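Putative glycosyltransferase (Mannosyltransferase) involved in glycosylating the PBCV-1 major capsid protein (PDB 2P6W) is a putative mannosyltransferase, whose N-terminal GT-A-type domain binds manganese and UDP-sugar and probably helps glycosylate the major capsid protein of a chlorella virus. Local coordinates at residues A[61-66]-A[133-138]; A[105-110]-A[159-164]. All coordinates share one frame; numbering follows the deposited sequence.

Contact 1. Residues A[61-66]-A[133-138]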
ATOM      1  N   TRP A  61       5.155  -1.125 -10.652  1.00 22.54           N
ATOM      2  CA  TRP A  61       5.337  -2.189 -11.633  1.00 23.06           C
ATOM      3  C   TRP A  61       4.450  -3.386 -11.269  1.00 22.76           C
ATOM      4  O   TRP A  61       3.793  -3.972 -12.145  1.00 23.51           O
ATOM      5  CB  TRP A  61       6.815  -2.587 -11.701  1.00 23.24           C
ATOM      6  CG  TRP A  61       7.136  -3.682 -12.687  1.00 23.02           C
ATOM      7  CD1 TRP A  61       7.404  -3.537 -14.010  1.00 24.17           C
ATOM      8  CD2 TRP A  61       7.243  -5.080 -12.399  1.00 23.54           C
ATOM      9  NE1 TRP A  61       7.661  -4.767 -14.581  1.00 23.99           N
ATOM     10  CE2 TRP A  61       7.555  -5.729 -13.612  1.00 25.16           C
ATOM     11  CE3 TRP A  61       7.056  -5.857 -11.241  1.00 24.48           C
ATOM     12  CZ2 TRP A  61       7.724  -7.115 -13.698  1.00 24.80           C
ATOM     13  CZ3 TRP A  61       7.238  -7.235 -11.329  1.00 23.17           C
ATOM     14  CH2 TRP A  61       7.558  -7.847 -12.555  1.00 23.24           C
ATOM     15  N   ILE A  62       4.423  -3.734  -9.980  1.00 22.76           N
ATOM     16  CA  ILE A  62       3.605  -4.868  -9.487  1.00 22.64           C
ATOM     17  C   ILE A  62       2.108  -4.664  -9.759  1.00 23.35           C
ATOM     18  O   ILE A  62       1.374  -5.628 -10.028  1.00 23.18           O
ATOM     19  CB  ILE A  62       3.870  -5.173  -7.991  1.00 22.48           C
ATOM     20  CG1 ILE A  62       5.340  -5.537  -7.774  1.00 22.84           C
ATOM     21  CG2 ILE A  62       2.930  -6.294  -7.435  1.00 22.98           C
ATOM     22  CD1 ILE A  62       5.728  -5.519  -6.313  1.00 23.86           C
ATOM     23  N   ILE A  63       1.631  -3.419  -9.717  1.00 22.92           N
ATOM     24  CA  ILE A  63       0.229  -3.178 -10.054  1.00 22.97           C
ATOM     25  C   ILE A  63      -0.176  -3.701 -11.455  1.00 23.24           C
ATOM     26  O   ILE A  63      -1.292  -4.208 -11.612  1.00 23.14           O
ATOM     27  CB  ILE A  63      -0.184  -1.704  -9.800  1.00 22.55           C
ATOM     28  CG1 ILE A  63      -1.710  -1.598  -9.688  1.00 22.90           C
ATOM     29  CG2 ILE A  63       0.441  -0.765 -10.840  1.00 23.51           C
ATOM     30  CD1 ILE A  63      -2.187  -0.228  -9.261  1.00 24.34           C
ATOM     31  N   GLN A  64       0.699  -3.594 -12.465  1.00 23.37           N
ATOM     32  CA  GLN A  64       0.387  -4.156 -13.777  1.00 24.02           C
ATOM     33  C   GLN A  64       0.255  -5.686 -13.709  1.00 23.44           C
ATOM     34  O   GLN A  64      -0.590  -6.269 -14.371  1.00 23.61           O
ATOM     35  CB  GLN A  64       1.374  -3.717 -14.895  1.00 24.42           C
ATOM     36  CG  GLN A  64       0.996  -4.390 -16.254  1.00 26.42           C
ATOM     37  CD  GLN A  64       1.711  -3.897 -17.513  1.00 26.50           C
ATOM     38  OE1 GLN A  64       2.881  -3.422 -17.502  1.00 27.86           O
ATOM     39  NE2 GLN A  64       1.020  -4.057 -18.627  1.00 24.35           N
ATOM     40  N   GLN A  65       1.084  -6.322 -12.884  1.00 22.45           N
ATOM     41  CA  GLN A  65       0.997  -7.769 -12.673  1.00 21.73           C
ATOM     42  C   GLN A  65      -0.386  -8.123 -12.155  1.00 21.56           C
ATOM     43  O   GLN A  65      -1.021  -9.072 -12.641  1.00 22.31           O
ATOM     44  CB  GLN A  65       2.022  -8.232 -11.639  1.00 21.19           C
ATOM     45  CG  GLN A  65       3.489  -8.020 -12.002  1.00 20.13           C
ATOM     46  CD  GLN A  65       3.991  -9.046 -12.997  1.00 21.39           C
ATOM     47  OE1 GLN A  65       3.641  -9.000 -14.177  1.00 23.75           O
ATOM     48  NE2 GLN A  65       4.809  -9.977 -12.533  1.00 21.23           N
ATOM     49  N   ALA A  66      -0.835  -7.351 -11.162  1.00 21.79           N
ATOM     50  CA  ALA A  66      -2.160  -7.563 -10.552  1.00 21.79           C
ATOM     51  C   ALA A  66      -3.302  -7.325 -11.538  1.00 22.71           C
ATOM     52  O   ALA A  66      -4.297  -8.051 -11.537  1.00 23.36           O
ATOM     53  CB  ALA A  66      -2.324  -6.665  -9.335  1.00 22.36           C
ATOM     54  N   GLU A 133      -2.714   3.466 -16.211  1.00 20.49           N
ATOM     55  CA  GLU A 133      -1.769   4.090 -17.151  1.00 21.42           C
ATOM     56  C   GLU A 133      -0.933   5.151 -16.442  1.00 21.20           C
ATOM     57  O   GLU A 133       0.222   5.406 -16.804  1.00 22.19           O
ATOM     58  CB  GLU A 133      -2.533   4.662 -18.342  1.00 21.66           C
ATOM     59  CG  GLU A 133      -3.042   3.554 -19.256  1.00 21.27           C
ATOM     60  CD  GLU A 133      -1.916   2.902 -20.021  1.00 23.78           C
ATOM     61  OE1 GLU A 133      -1.112   3.639 -20.634  1.00 24.04           O
ATOM     62  OE2 GLU A 133      -1.842   1.653 -20.004  1.00 22.31           O
ATOM     63  N   ILE A 134      -1.515   5.745 -15.407  1.00 21.30           N
ATOM     64  CA  ILE A 134      -0.769   6.675 -14.557  1.00 20.81           C
ATOM     65  C   ILE A 134       0.330   5.962 -13.794  1.00 21.10           C
ATOM     66  O   ILE A 134       1.463   6.449 -13.734  1.00 21.77           O
ATOM     67  CB  ILE A 134      -1.683   7.407 -13.564  1.00 20.72           C
ATOM     68  CG1 ILE A 134      -2.655   8.308 -14.340  1.00 20.09           C
ATOM     69  CG2 ILE A 134      -0.834   8.196 -12.562  1.00 20.07           C
ATOM     70  CD1 ILE A 134      -3.661   9.059 -13.465  1.00 21.70           C
ATOM     71  N   GLU A 135       0.007   4.805 -13.218  1.00 20.41           N
ATOM     72  CA  GLU A 135       1.031   4.038 -12.506  1.00 20.19           C
ATOM     73  C   GLU A 135       2.176   3.634 -13.445  1.00 20.46           C
ATOM     74  O   GLU A 135       3.336   3.568 -13.039  1.00 21.03           O
ATOM     75  CB  GLU A 135       0.415   2.820 -11.852  1.00 20.23           C
ATOM     76  CG  GLU A 135      -0.460   3.200 -10.659  1.00 20.61           C
ATOM     77  CD  GLU A 135       0.384   3.596  -9.452  1.00 21.72           C
ATOM     78  OE1 GLU A 135       1.356   2.884  -9.144  1.00 22.47           O
ATOM     79  OE2 GLU A 135       0.092   4.618  -8.806  1.00 23.29           O
ATOM     80  N   LYS A 136       1.849   3.359 -14.702  1.00 20.26           N
ATOM     81  CA  LYS A 136       2.883   3.072 -15.680  1.00 21.13           C
ATOM     82  C   LYS A 136       3.855   4.245 -15.800  1.00 20.95           C
ATOM     83  O   LYS A 136       5.072   4.042 -15.888  1.00 21.02           O
ATOM     84  CB  LYS A 136       2.291   2.757 -17.056  1.00 21.68           C
ATOM     85  CG  LYS A 136       1.700   1.375 -17.185  1.00 22.21           C
ATOM     86  CD  LYS A 136       1.299   1.094 -18.638  1.00 23.59           C
ATOM     87  CE  LYS A 136       0.536  -0.216 -18.804  1.00 25.47           C
ATOM     88  NZ  LYS A 136       0.168  -0.398 -20.246  1.00 26.83           N
ATOM     89  N   ILE A 137       3.321   5.466 -15.780  1.00 21.04           N
ATOM     90  CA  ILE A 137       4.174   6.646 -15.808  1.00 20.86           C
ATOM     91  C   ILE A 137       4.996   6.778 -14.526  1.00 20.75           C
ATOM     92  O   ILE A 137       6.197   7.063 -14.579  1.00 20.96           O
ATOM     93  CB  ILE A 137       3.349   7.938 -16.071  1.00 21.50           C
ATOM     94  CG1 ILE A 137       2.663   7.860 -17.439  1.00 23.26           C
ATOM     95  CG2 ILE A 137       4.245   9.146 -16.003  1.00 21.79           C
ATOM     96  CD1 ILE A 137       3.618   7.749 -18.594  1.00 25.28           C
ATOM     97  N   VAL A 138       4.375   6.511 -13.379  1.00 20.02           N
ATOM     98  CA  VAL A 138       5.097   6.583 -12.111  1.00 19.30           C
ATOM     99  C   VAL A 138       6.293   5.642 -12.171  1.00 19.43           C
ATOM    100  O   VAL A 138       7.401   6.030 -11.850  1.00 20.37           O
ATOM    101  CB  VAL A 138       4.216   6.169 -10.946  1.00 19.81           C
ATOM    102  CG1 VAL A 138       5.040   6.032  -9.643  1.00 20.76           C
ATOM    103  CG2 VAL A 138       3.108   7.188 -10.750  1.00 20.15           C
TER
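Between helices 59-69 and 132-140, I63 meets the aliphatic base of E135, and Q64 meets the far end of K136. E135 can be followed outward. Its CB lies 3.7 Å from CG2 of I63; its CG comes within 4.1 Å of CD1 of I63, the two side chains crossing at about a right angle. With chi2 at -75° the chain then bends and the carboxylate turns to polar partners: OE1, still 4.1 Å from CG2 of I63, is hydrogen-bonded to S60, while OE2 is shared by a salt bridge to K125 and a hydrogen bond with Y107. Nearer the surface, the extended K136 brings its CE to 3.9 Å from NE2 of Q64, a van der Waals approach. The ammonium is engaged within its own helix, where NZ forms a salt bridge of 2.9 Å with OE2 of E133, reached on the syn side of the carboxylate. Both helices rest on the central sheet, I63 and E135 each touching V127 of strand 124-128. The chemistry is thus graded: amide against methylene outside, aliphatic carbon within, and a buried carboxylate, probably kept ionised by K125, bonded both to the sheet and to S60 of the neighbouring helix, next to the UDP-glucose-binding R59.

Contact 2. Residues A[105-110]-A[159-164]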
ATOM      1  N   ILE A 105     -12.946   9.756  -8.273  1.00 23.58           N
ATOM      2  CA  ILE A 105     -11.671   9.558  -7.559  1.00 23.21           C
ATOM      3  C   ILE A 105     -10.808   8.456  -8.191  1.00 22.94           C
ATOM      4  O   ILE A 105     -11.311   7.359  -8.484  1.00 23.77           O
ATOM      5  CB  ILE A 105     -11.910   9.300  -6.049  1.00 22.70           C
ATOM      6  CG1 ILE A 105     -12.725  10.447  -5.434  1.00 22.14           C
ATOM      7  CG2 ILE A 105     -10.570   9.137  -5.304  1.00 24.20           C
ATOM      8  CD1 ILE A 105     -12.127  11.855  -5.671  1.00 21.90           C
ATOM      9  N   LEU A 106      -9.521   8.780  -8.411  1.00 22.53           N
ATOM     10  CA  LEU A 106      -8.513   7.846  -8.943  1.00 21.77           C
ATOM     11  C   LEU A 106      -7.567   7.326  -7.859  1.00 21.65           C
ATOM     12  O   LEU A 106      -7.053   6.225  -7.989  1.00 21.18           O
ATOM     13  CB  LEU A 106      -7.683   8.493 -10.051  1.00 21.87           C
ATOM     14  CG  LEU A 106      -8.366   8.864 -11.372  1.00 21.46           C
ATOM     15  CD1 LEU A 106      -7.452   9.789 -12.157  1.00 22.32           C
ATOM     16  CD2 LEU A 106      -8.754   7.656 -12.209  1.00 21.58           C
ATOM     17  N   TYR A 107      -7.333   8.115  -6.807  1.00 20.84           N
ATOM     18  CA  TYR A 107      -6.443   7.694  -5.716  1.00 20.99           C
ATOM     19  C   TYR A 107      -7.018   8.035  -4.364  1.00 20.54           C
ATOM     20  O   TYR A 107      -7.476   9.149  -4.169  1.00 20.57           O
ATOM     21  CB  TYR A 107      -5.113   8.453  -5.819  1.00 21.17           C
ATOM     22  CG  TYR A 107      -4.152   7.934  -6.863  1.00 21.75           C
ATOM     23  CD1 TYR A 107      -3.186   6.974  -6.538  1.00 21.24           C
ATOM     24  CD2 TYR A 107      -4.194   8.409  -8.169  1.00 21.67           C
ATOM     25  CE1 TYR A 107      -2.305   6.480  -7.500  1.00 21.02           C
ATOM     26  CE2 TYR A 107      -3.324   7.934  -9.126  1.00 19.84           C
ATOM     27  CZ  TYR A 107      -2.390   6.962  -8.789  1.00 21.34           C
ATOM     28  OH  TYR A 107      -1.520   6.493  -9.757  1.00 20.88           O
ATOM     29  N   HIS A 108      -6.982   7.080  -3.434  1.00 20.22           N
ATOM     30  CA  HIS A 108      -7.174   7.373  -2.023  1.00 20.42           C
ATOM     31  C   HIS A 108      -5.844   7.154  -1.316  1.00 19.74           C
ATOM     32  O   HIS A 108      -5.240   6.079  -1.447  1.00 19.85           O
ATOM     33  CB  HIS A 108      -8.236   6.449  -1.423  1.00 20.53           C
ATOM     34  CG  HIS A 108      -9.618   6.775  -1.874  1.00 20.45           C
ATOM     35  ND1 HIS A 108     -10.212   6.167  -2.955  1.00 23.67           N
ATOM     36  CD2 HIS A 108     -10.502   7.688  -1.421  1.00 17.61           C
ATOM     37  CE1 HIS A 108     -11.409   6.689  -3.148  1.00 19.74           C
ATOM     38  NE2 HIS A 108     -11.617   7.600  -2.217  1.00 21.84           N
ATOM     39  N   THR A 109      -5.364   8.192  -0.625  1.00 19.96           N
ATOM     40  CA  THR A 109      -4.090   8.151   0.083  1.00 19.66           C
ATOM     41  C   THR A 109      -4.281   8.634   1.516  1.00 19.87           C
ATOM     42  O   THR A 109      -5.389   9.040   1.903  1.00 20.23           O
ATOM     43  CB  THR A 109      -3.018   9.022  -0.649  1.00 19.61           C
ATOM     44  OG1 THR A 109      -3.509  10.371  -0.747  1.00 21.60           O
ATOM     45  CG2 THR A 109      -2.758   8.452  -2.037  1.00 20.94           C
ATOM     46  N   PHE A 110      -3.214   8.577   2.303  1.00 19.55           N
ATOM     47  CA  PHE A 110      -3.280   8.833   3.750  1.00 19.67           C
ATOM     48  C   PHE A 110      -2.134   9.696   4.204  1.00 19.74           C
ATOM     49  O   PHE A 110      -1.000   9.502   3.771  1.00 20.91           O
ATOM     50  CB  PHE A 110      -3.318   7.499   4.525  1.00 19.89           C
ATOM     51  CG  PHE A 110      -4.377   6.605   4.014  1.00 20.70           C
ATOM     52  CD1 PHE A 110      -5.686   6.758   4.457  1.00 21.46           C
ATOM     53  CD2 PHE A 110      -4.104   5.691   3.000  1.00 21.64           C
ATOM     54  CE1 PHE A 110      -6.714   5.990   3.920  1.00 21.83           C
ATOM     55  CE2 PHE A 110      -5.107   4.917   2.461  1.00 22.82           C
ATOM     56  CZ  PHE A 110      -6.429   5.065   2.913  1.00 21.96           C
ATOM     57  N   GLU A 159       3.699  14.848  -5.836  1.00 19.99           N
ATOM     58  CA  GLU A 159       4.223  16.034  -6.528  1.00 20.74           C
ATOM     59  C   GLU A 159       4.193  15.984  -8.053  1.00 20.67           C
ATOM     60  O   GLU A 159       4.300  17.052  -8.708  1.00 21.59           O
ATOM     61  CB  GLU A 159       5.638  16.331  -6.059  1.00 20.78           C
ATOM     62  CG  GLU A 159       5.729  16.690  -4.568  1.00 21.32           C
ATOM     63  CD  GLU A 159       7.139  17.018  -4.125  1.00 23.07           C
ATOM     64  OE1 GLU A 159       7.880  17.639  -4.921  1.00 28.28           O
ATOM     65  OE2 GLU A 159       7.515  16.639  -2.988  1.00 21.76           O
ATOM     66  N   TYR A 160       4.090  14.779  -8.620  1.00 20.26           N
ATOM     67  CA  TYR A 160       3.962  14.640 -10.068  1.00 20.44           C
ATOM     68  C   TYR A 160       2.514  14.304 -10.455  1.00 20.57           C
ATOM     69  O   TYR A 160       1.921  14.967 -11.310  1.00 19.85           O
ATOM     70  CB  TYR A 160       4.924  13.580 -10.619  1.00 21.03           C
ATOM     71  CG  TYR A 160       5.031  13.597 -12.118  1.00 21.84           C
ATOM     72  CD1 TYR A 160       6.010  14.358 -12.747  1.00 22.14           C
ATOM     73  CD2 TYR A 160       4.150  12.860 -12.906  1.00 22.34           C
ATOM     74  CE1 TYR A 160       6.100  14.390 -14.123  1.00 23.21           C
ATOM     75  CE2 TYR A 160       4.233  12.881 -14.284  1.00 22.01           C
ATOM     76  CZ  TYR A 160       5.206  13.642 -14.888  1.00 22.90           C
ATOM     77  OH  TYR A 160       5.303  13.677 -16.266  1.00 23.92           O
ATOM     78  N   VAL A 161       1.946  13.282  -9.821  1.00 20.65           N
ATOM     79  CA  VAL A 161       0.613  12.822 -10.239  1.00 20.70           C
ATOM     80  C   VAL A 161      -0.479  13.780  -9.789  1.00 21.41           C
ATOM     81  O   VAL A 161      -1.298  14.246 -10.594  1.00 20.89           O
ATOM     82  CB  VAL A 161       0.296  11.393  -9.725  1.00 20.90           C
ATOM     83  CG1 VAL A 161      -1.134  11.004 -10.054  1.00 20.55           C
ATOM     84  CG2 VAL A 161       1.258  10.385 -10.366  1.00 21.39           C
ATOM     85  N   PHE A 162      -0.495  14.075  -8.492  1.00 20.85           N
ATOM     86  CA  PHE A 162      -1.608  14.853  -7.950  1.00 21.26           C
ATOM     87  C   PHE A 162      -1.850  16.203  -8.674  1.00 21.60           C
ATOM     88  O   PHE A 162      -3.002  16.524  -8.993  1.00 22.45           O
ATOM     89  CB  PHE A 162      -1.459  15.051  -6.434  1.00 21.39           C
ATOM     90  CG  PHE A 162      -1.839  13.840  -5.607  1.00 21.51           C
ATOM     91  CD1 PHE A 162      -2.199  12.624  -6.201  1.00 22.60           C
ATOM     92  CD2 PHE A 162      -1.781  13.914  -4.212  1.00 21.52           C
ATOM     93  CE1 PHE A 162      -2.531  11.506  -5.402  1.00 22.32           C
ATOM     94  CE2 PHE A 162      -2.103  12.813  -3.430  1.00 21.75           C
ATOM     95  CZ  PHE A 162      -2.486  11.621  -4.019  1.00 22.13           C
ATOM     96  N   PRO A 163      -0.786  16.991  -8.940  1.00 21.78           N
ATOM     97  CA  PRO A 163      -1.028  18.251  -9.666  1.00 21.81           C
ATOM     98  C   PRO A 163      -1.704  18.085 -11.010  1.00 21.39           C
ATOM     99  O   PRO A 163      -2.374  19.015 -11.474  1.00 22.27           O
ATOM    100  CB  PRO A 163       0.375  18.824  -9.849  1.00 21.21           C
ATOM    101  CG  PRO A 163       1.143  18.285  -8.708  1.00 22.53           C
ATOM    102  CD  PRO A 163       0.632  16.867  -8.559  1.00 21.87           C
ATOM    103  N   ARG A 164      -1.558  16.909 -11.615  1.00 20.67           N
ATOM    104  CA  ARG A 164      -2.072  16.678 -12.956  1.00 20.86           C
ATOM    105  C   ARG A 164      -3.489  16.113 -12.980  1.00 21.05           C
ATOM    106  O   ARG A 164      -4.091  16.015 -14.061  1.00 20.97           O
ATOM    107  CB  ARG A 164      -1.114  15.748 -13.711  1.00 20.12           C
ATOM    108  CG  ARG A 164       0.224  16.397 -14.131  1.00 20.15           C
ATOM    109  CD  ARG A 164       1.219  15.344 -14.621  1.00 21.07           C
ATOM    110  NE  ARG A 164       2.389  15.970 -15.241  1.00 23.04           N
ATOM    111  CZ  ARG A 164       3.345  16.607 -14.572  1.00 25.10           C
ATOM    112  NH1 ARG A 164       3.299  16.691 -13.247  1.00 23.49           N
ATOM    113  NH2 ARG A 164       4.357  17.175 -15.230  1.00 24.29           N
TER
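This is a buried, mainly apolar contact of helix against sheet, in which the end of helix 153-164 lies over strand 107-110 of the six-stranded mixed sheet. The axes of segment 159-164 and strand 107-110 approach to 11.7 Å and run at 129° to each other; side chains bridge the gap, F162 having the largest share of the contact. Its CG stands anti to the carbonyl carbon (chi1 -78°), and from there the ring reaches the strand between alternate residues Y107 and T109. CE1 of F162 sits 4.0 Å from CB of Y107, and CZ of F162 lies 3.6 Å from OG1 of T109, which meets the phenyl edge in the ring plane. That hydroxyl is also hydrogen-bonded to the carbonyl O of I170, on the adjacent strand. T109 adds a methyl contact, CG2 to CZ of F162 at 3.7 Å. V161 makes the second apolar contact with Y107: its CG1 packs 3.9 Å from CE2 of Y107, the two side chains roughly perpendicular. The phenol OH of Y107 has its partner in E135. Strand 107-110 runs between strands 124-128 and 169-172; F162 stacks on Y169 of the latter, while I134 of helix 132-140 touches both Y107 and V161.

Overall arrangement
Contact 1 joins two helices lying on the sheet and is only partly buried, grading from I63 and E135 inside to Q64 and K136 at the surface; contact 2 sets a helix on a strand and is buried throughout. Their chemistry follows: the first mixes aliphatic contacts with charged groups, the second relies mostly on aromatic and aliphatic carbon. No element is common to both, yet they meet, because helix 132-140 of contact 1 packs beside helix 153-164 of contact 2, V138 and I134 against V161. The Y107-E135 pair adds a polar link, joining helix 132-140 to strand 107-110 of the GT-A-type sheet.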